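Local coordinates for toxin 2A (PDB 5URP), which probably transfers ADP-ribose from NAD+ to a host protein, as an ADP-ribosyltransferase toxin and virulence factor of Paenibacillus larvae, at residues A[102-107]-A[153-158]; A[146-151]-A[193-198]. All coordinates share one frame; numbering follows the deposited sequence.

Overall arrangement
The segments alternate along the chain (102-107, 146-151, 153-158, 193-198), and the contact centres lie about 15 Å apart. Contact 1 sets strand 101-107, an outer strand of the five-stranded mixed sheet, beside the loop that follows strand 149-152; contact 2 pairs the start of that strand with the end of strand 190-193 in the three-stranded antiparallel sheet, and 193-198 runs on into strand 197-207 of the mixed sheet. They meet directly where R105 NH1 approaches S150 O at 2.9 Å, a probable hydrogen bond. R105, the S150-T151-S152 run and E190 fit the Arg, Ser-Thr-Ser and Glu motifs of this toxin family, so the two contacts probably join the sheets that carry the NAD+ site.

Contact 1: residues A[102-107]-A[153-158]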
loop_
_atom_site.group_PDB
_atom_site.type_symbol
_atom_site.label_atom_id
_atom_site.label_comp_id
_atom_site.label_asym_id
_atom_site.label_seq_id
_atom_site.Cartn_x
_atom_site.Cartn_y
_atom_site.Cartn_z
ATOM N N THR A 102 4.185 3.782 10.290
ATOM C CA THR A 102 2.812 3.511 9.913
ATOM C C THR A 102 2.548 4.142 8.551
ATOM O O THR A 102 2.941 5.286 8.308
ATOM C CB THR A 102 1.856 4.093 10.953
ATOM O OG1 THR A 102 2.124 3.506 12.223
ATOM C CG2 THR A 102 0.411 3.802 10.582
ATOM N N VAL A 103 1.922 3.379 7.671
ATOM C CA VAL A 103 1.503 3.890 6.378
ATOM C C VAL A 103 0.016 3.592 6.189
ATOM O O VAL A 103 -0.593 2.835 6.931
ATOM C CB VAL A 103 2.321 3.323 5.214
ATOM C CG1 VAL A 103 3.793 3.735 5.335
ATOM C CG2 VAL A 103 2.166 1.781 5.109
ATOM N N TYR A 104 -0.562 4.243 5.186
ATOM C CA TYR A 104 -2.006 4.223 4.954
ATOM C C TYR A 104 -2.310 3.848 3.515
ATOM O O TYR A 104 -1.571 4.210 2.592
ATOM C CB TYR A 104 -2.601 5.612 5.266
ATOM C CG TYR A 104 -2.428 6.009 6.699
ATOM C CD1 TYR A 104 -3.380 5.657 7.649
ATOM C CD2 TYR A 104 -1.318 6.718 7.110
ATOM C CE1 TYR A 104 -3.225 5.983 8.958
ATOM C CE2 TYR A 104 -1.145 7.081 8.450
ATOM C CZ TYR A 104 -2.106 6.693 9.371
ATOM O OH TYR A 104 -1.977 7.059 10.680
ATOM N N ARG A 105 -3.408 3.115 3.310
ATOM C CA ARG A 105 -3.816 2.762 1.958
ATOM C C ARG A 105 -5.331 2.723 1.897
ATOM O O ARG A 105 -5.951 1.979 2.647
ATOM C CB ARG A 105 -3.254 1.390 1.560
ATOM C CG ARG A 105 -3.728 0.929 0.223
ATOM C CD ARG A 105 -2.987 -0.343 -0.175
ATOM N NE ARG A 105 -3.593 -1.003 -1.330
ATOM C CZ ARG A 105 -3.459 -0.608 -2.592
ATOM N NH1 ARG A 105 -2.739 0.465 -2.902
ATOM N NH2 ARG A 105 -4.066 -1.282 -3.555
ATOM N N GLY A 106 -5.924 3.538 1.036
ATOM C CA GLY A 106 -7.338 3.403 0.753
ATOM C C GLY A 106 -7.560 2.387 -0.353
ATOM O O GLY A 106 -6.851 2.376 -1.358
ATOM N N THR A 107 -8.564 1.540 -0.167
ATOM C CA THR A 107 -8.861 0.552 -1.183
ATOM C C THR A 107 -10.339 0.179 -1.065
ATOM O O THR A 107 -11.141 0.922 -0.499
ATOM C CB THR A 107 -7.873 -0.631 -1.055
ATOM O OG1 THR A 107 -8.011 -1.497 -2.190
ATOM C CG2 THR A 107 -8.072 -1.389 0.242
ATOM N N LEU A 153 2.637 7.779 3.429
ATOM C CA LEU A 153 3.044 8.186 4.769
ATOM C C LEU A 153 1.960 8.961 5.498
ATOM O O LEU A 153 2.018 9.099 6.724
ATOM C CB LEU A 153 4.302 9.047 4.713
ATOM C CG LEU A 153 5.617 8.376 4.374
ATOM C CD1 LEU A 153 6.699 9.451 4.340
ATOM C CD2 LEU A 153 5.950 7.314 5.414
ATOM N N VAL A 154 0.994 9.505 4.774
ATOM C CA VAL A 154 -0.088 10.218 5.432
ATOM C C VAL A 154 -1.422 9.612 5.017
ATOM O O VAL A 154 -1.572 8.961 3.971
ATOM C CB VAL A 154 -0.088 11.746 5.170
ATOM C CG1 VAL A 154 1.132 12.366 5.776
ATOM C CG2 VAL A 154 -0.227 12.039 3.715
ATOM N N ASN A 155 -2.411 9.879 5.855
ATOM C CA ASN A 155 -3.779 9.445 5.619
ATOM C C ASN A 155 -4.449 10.545 4.804
ATOM O O ASN A 155 -5.118 11.416 5.341
ATOM C CB ASN A 155 -4.475 9.195 6.943
ATOM C CG ASN A 155 -5.849 8.646 6.787
ATOM O OD1 ASN A 155 -6.291 8.292 5.695
ATOM N ND2 ASN A 155 -6.562 8.599 7.894
ATOM N N GLY A 156 -4.222 10.495 3.482
ATOM C CA GLY A 156 -4.569 11.614 2.613
ATOM C C GLY A 156 -6.059 11.710 2.355
ATOM O O GLY A 156 -6.823 10.760 2.588
ATOM N N THR A 157 -6.468 12.897 1.879
ATOM C CA THR A 157 -7.884 13.137 1.619
ATOM C C THR A 157 -8.438 12.190 0.561
ATOM O O THR A 157 -9.634 11.895 0.570
ATOM C CB THR A 157 -8.104 14.596 1.197
ATOM O OG1 THR A 157 -7.324 14.898 0.033
ATOM C CG2 THR A 157 -7.695 15.548 2.291
ATOM N N LEU A 158 -7.604 11.721 -0.365
ATOM C CA LEU A 158 -8.085 10.800 -1.393
ATOM C C LEU A 158 -8.699 9.540 -0.778
ATOM O O LEU A 158 -9.578 8.909 -1.382
ATOM C CB LEU A 158 -6.942 10.442 -2.358
ATOM C CG LEU A 158 -5.815 9.490 -1.926
ATOM C CD1 LEU A 158 -4.999 9.037 -3.130
ATOM C CD2 LEU A 158 -4.892 10.109 -0.885
HETATM O O HOH W 1 3.064 7.897 8.909
#
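Y104 and N155 make the main side-chain contact between strand segment 102-107 and the loop 153-158, a CH-pi interaction. N155 CB sits over the middle of the tyrosine ring, 3.8 Å from the Y104 ring centroid and only 11° off the ring normal. With its CG anti to the backbone N (chi1 -176°), N155 carries its amide on past the CD1 side of the ring, and amide and ring planes end up nearly parallel, 9° apart. The loop backbone runs along the CD2 side, N155 N over the same face as its CB, 3.6 Å from Y104 CD2, while L153 O lies near the ring plane at the edge. N155 is also the centre of an inverse gamma turn.

Apolar packing is slight. V103 CG1 and L153 CD2 touch at 4.2 Å, the leucine reaching back with one methyl although its CB points away from the strand.

Polar contact runs through a single water, which donates to T102 O and to L153 O, each at 2.7 Å, and so joins two carbonyls. The hydroxyl of Y104 is held by D25.

The loop leaves the S150-T151-S152 run, which fits the family's Ser-Thr-Ser motif, and is thus packed against the strand carrying R105, probably the motif arginine.

Strand 164-170 hydrogen-bonds to V103 and R105, whereas Y104 is hydrogen-bonded through its backbone to S152 of strand 149-152. Helix 30-45 packs on L153 and V154 through A33, with W36 also against L153; F159 touches Y104, and L165 touches N155.

Contact 2: residues A[146-151]-A[193-198]; sequences RGYLST and LPRDTK
L149 and L193 face each other as an antiparallel hydrogen-bonded pair, each backbone amide satisfied by the other residue's carbonyl. L193 N donates to L149 O at 2.9 Å; the return bond, L149 N to L193 O, is longer at 3.3 Å but almost straight, 174° at the hydrogen. Their side chains lie side by side on one face of the sheet, L149 CD2 against L193 CD1, and T197 CG2 meets the same L149 methyl. The pair aligns strand 149-152 with strand 190-193, whose E190 bonds S150 OG and probably belongs to the family's Glu motif.

Beyond this pair both chains leave the strand but stay close, and water supplies the polar links. One water donates to R146 O at 2.6 Å and accepts from R195 NH1 at 3.0 Å, at the edge of the guanidinium and in its plane; its bond to D196 OD1 is weak. A second accepts from T197 N at 3.0 Å and lies within donating distance of G147 O and P194 O, though it has too few protons for every acceptor around it. P194 O has a surer donor in T197 OG1, 2.7 Å away.

R195 CB makes a CH-pi contact over one face of the Y148 ring, 18° off the normal. R195 CG lies between the backbone N and the carbonyl carbon (chi1 74°), and the extended chain beyond takes CD past Y148 OH at 4.1 Å. D89 accepts from Y148 OH and forms a salt bridge with R195 NE.

Helices 64-72 and 79-92 pack around Y148 and R195 through L70 and I85. L149 and L193 instead rest on L168 of strand 164-170.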
loop_
_atom_site.group_PDB
_atom_site.type_symbol
_atom_site.label_atom_id
_atom_site.label_comp_id
_atom_site.label_asym_id
_atom_site.label_seq_id
_atom_site.Cartn_x
_atom_site.Cartn_y
_atom_site.Cartn_z
ATOM N N ARG A 146 -0.301 -9.973 -4.059
ATOM C CA ARG A 146 0.535 -10.404 -5.172
ATOM C C ARG A 146 1.096 -9.249 -5.993
ATOM O O ARG A 146 2.190 -9.374 -6.536
ATOM C CB ARG A 146 -0.257 -11.366 -6.048
ATOM C CG ARG A 146 -0.596 -12.634 -5.235
ATOM C CD ARG A 146 -1.097 -13.814 -6.037
ATOM N NE ARG A 146 -1.716 -14.792 -5.139
ATOM C CZ ARG A 146 -1.932 -16.069 -5.432
ATOM N NH1 ARG A 146 -1.561 -16.567 -6.607
ATOM N NH2 ARG A 146 -2.509 -16.854 -4.531
ATOM N N GLY A 147 0.365 -8.126 -6.131
ATOM C CA GLY A 147 0.950 -6.955 -6.761
ATOM C C GLY A 147 1.896 -6.235 -5.827
ATOM O O GLY A 147 2.080 -6.616 -4.679
ATOM N N TYR A 148 2.494 -5.141 -6.312
ATOM C CA TYR A 148 3.158 -4.241 -5.384
ATOM C C TYR A 148 2.129 -3.558 -4.480
ATOM O O TYR A 148 0.954 -3.410 -4.824
ATOM C CB TYR A 148 3.989 -3.198 -6.141
ATOM C CG TYR A 148 5.095 -3.816 -6.952
ATOM C CD1 TYR A 148 6.311 -4.197 -6.357
ATOM C CD2 TYR A 148 4.910 -4.082 -8.292
ATOM C CE1 TYR A 148 7.313 -4.788 -7.120
ATOM C CE2 TYR A 148 5.885 -4.678 -9.057
ATOM C CZ TYR A 148 7.085 -5.036 -8.471
ATOM O OH TYR A 148 7.996 -5.619 -9.286
ATOM N N LEU A 149 2.580 -3.137 -3.319
ATOM C CA LEU A 149 1.705 -2.537 -2.321
ATOM C C LEU A 149 2.077 -1.068 -2.177
ATOM O O LEU A 149 3.041 -0.710 -1.496
ATOM C CB LEU A 149 1.812 -3.303 -1.006
ATOM C CG LEU A 149 0.792 -2.977 0.072
ATOM C CD1 LEU A 149 -0.631 -3.153 -0.426
ATOM C CD2 LEU A 149 1.042 -3.885 1.285
ATOM N N SER A 150 1.285 -0.210 -2.835
ATOM C CA SER A 150 1.445 1.229 -2.759
ATOM C C SER A 150 0.690 1.746 -1.540
ATOM O O SER A 150 -0.507 1.465 -1.380
ATOM C CB SER A 150 0.894 1.902 -4.027
ATOM O OG SER A 150 1.667 1.602 -5.178
ATOM N N THR A 151 1.380 2.517 -0.707
ATOM C CA THR A 151 0.834 3.075 0.517
ATOM C C THR A 151 1.322 4.513 0.610
ATOM O O THR A 151 2.108 4.961 -0.226
ATOM C CB THR A 151 1.297 2.294 1.752
ATOM O OG1 THR A 151 2.680 2.553 1.986
ATOM C CG2 THR A 151 1.074 0.804 1.566
ATOM N N LEU A 193 5.950 -0.894 -1.260
ATOM C CA LEU A 193 6.424 -2.132 -0.638
ATOM C C LEU A 193 6.528 -3.219 -1.701
ATOM O O LEU A 193 5.818 -3.206 -2.715
ATOM C CB LEU A 193 5.479 -2.594 0.477
ATOM C CG LEU A 193 5.513 -1.956 1.870
ATOM C CD1 LEU A 193 4.145 -2.147 2.519
ATOM C CD2 LEU A 193 6.509 -2.536 2.808
ATOM N N PRO A 194 7.404 -4.199 -1.483
ATOM C CA PRO A 194 7.598 -5.273 -2.453
ATOM C C PRO A 194 6.323 -6.025 -2.755
ATOM O O PRO A 194 5.395 -6.070 -1.944
ATOM C CB PRO A 194 8.602 -6.205 -1.743
ATOM C CG PRO A 194 9.297 -5.348 -0.752
ATOM C CD PRO A 194 8.338 -4.278 -0.346
ATOM N N ARG A 195 6.280 -6.612 -3.946
ATOM C CA ARG A 195 5.223 -7.559 -4.245
ATOM C C ARG A 195 5.328 -8.779 -3.325
ATOM O O ARG A 195 6.368 -9.046 -2.733
ATOM C CB ARG A 195 5.284 -7.961 -5.716
ATOM C CG ARG A 195 6.407 -8.893 -6.114
ATOM C CD ARG A 195 6.481 -9.007 -7.631
ATOM N NE ARG A 195 7.613 -9.807 -8.065
ATOM C CZ ARG A 195 7.593 -11.117 -8.257
ATOM N NH1 ARG A 195 6.492 -11.835 -8.043
ATOM N NH2 ARG A 195 8.696 -11.718 -8.666
ATOM N N ASP A 196 4.212 -9.496 -3.201
ATOM C CA ASP A 196 4.073 -10.637 -2.307
ATOM C C ASP A 196 4.276 -10.258 -0.840
ATOM O O ASP A 196 4.758 -11.071 -0.037
ATOM C CB ASP A 196 5.040 -11.749 -2.725
ATOM C CG ASP A 196 4.663 -12.389 -4.053
ATOM O OD1 ASP A 196 3.459 -12.519 -4.335
ATOM O OD2 ASP A 196 5.573 -12.835 -4.788
ATOM N N THR A 197 3.894 -9.037 -0.461
ATOM C CA THR A 197 3.945 -8.652 0.938
ATOM C C THR A 197 2.871 -9.393 1.725
ATOM O O THR A 197 1.717 -9.502 1.300
ATOM C CB THR A 197 3.786 -7.131 1.099
ATOM O OG1 THR A 197 5.003 -6.476 0.711
ATOM C CG2 THR A 197 3.473 -6.752 2.551
ATOM N N LYS A 198 3.277 -9.897 2.884
ATOM C CA LYS A 198 2.408 -10.567 3.838
ATOM C C LYS A 198 2.085 -9.586 4.948
ATOM O O LYS A 198 2.984 -8.930 5.469
ATOM C CB LYS A 198 3.105 -11.798 4.437
ATOM C CG LYS A 198 3.279 -12.946 3.486
ATOM C CD LYS A 198 4.126 -14.024 4.155
ATOM C CE LYS A 198 4.033 -15.365 3.447
ATOM N NZ LYS A 198 4.677 -16.486 4.217
HETATM O O HOH W 2 3.727 -11.463 -7.050
HETATM O O HOH W 3 2.667 -6.741 -1.891
#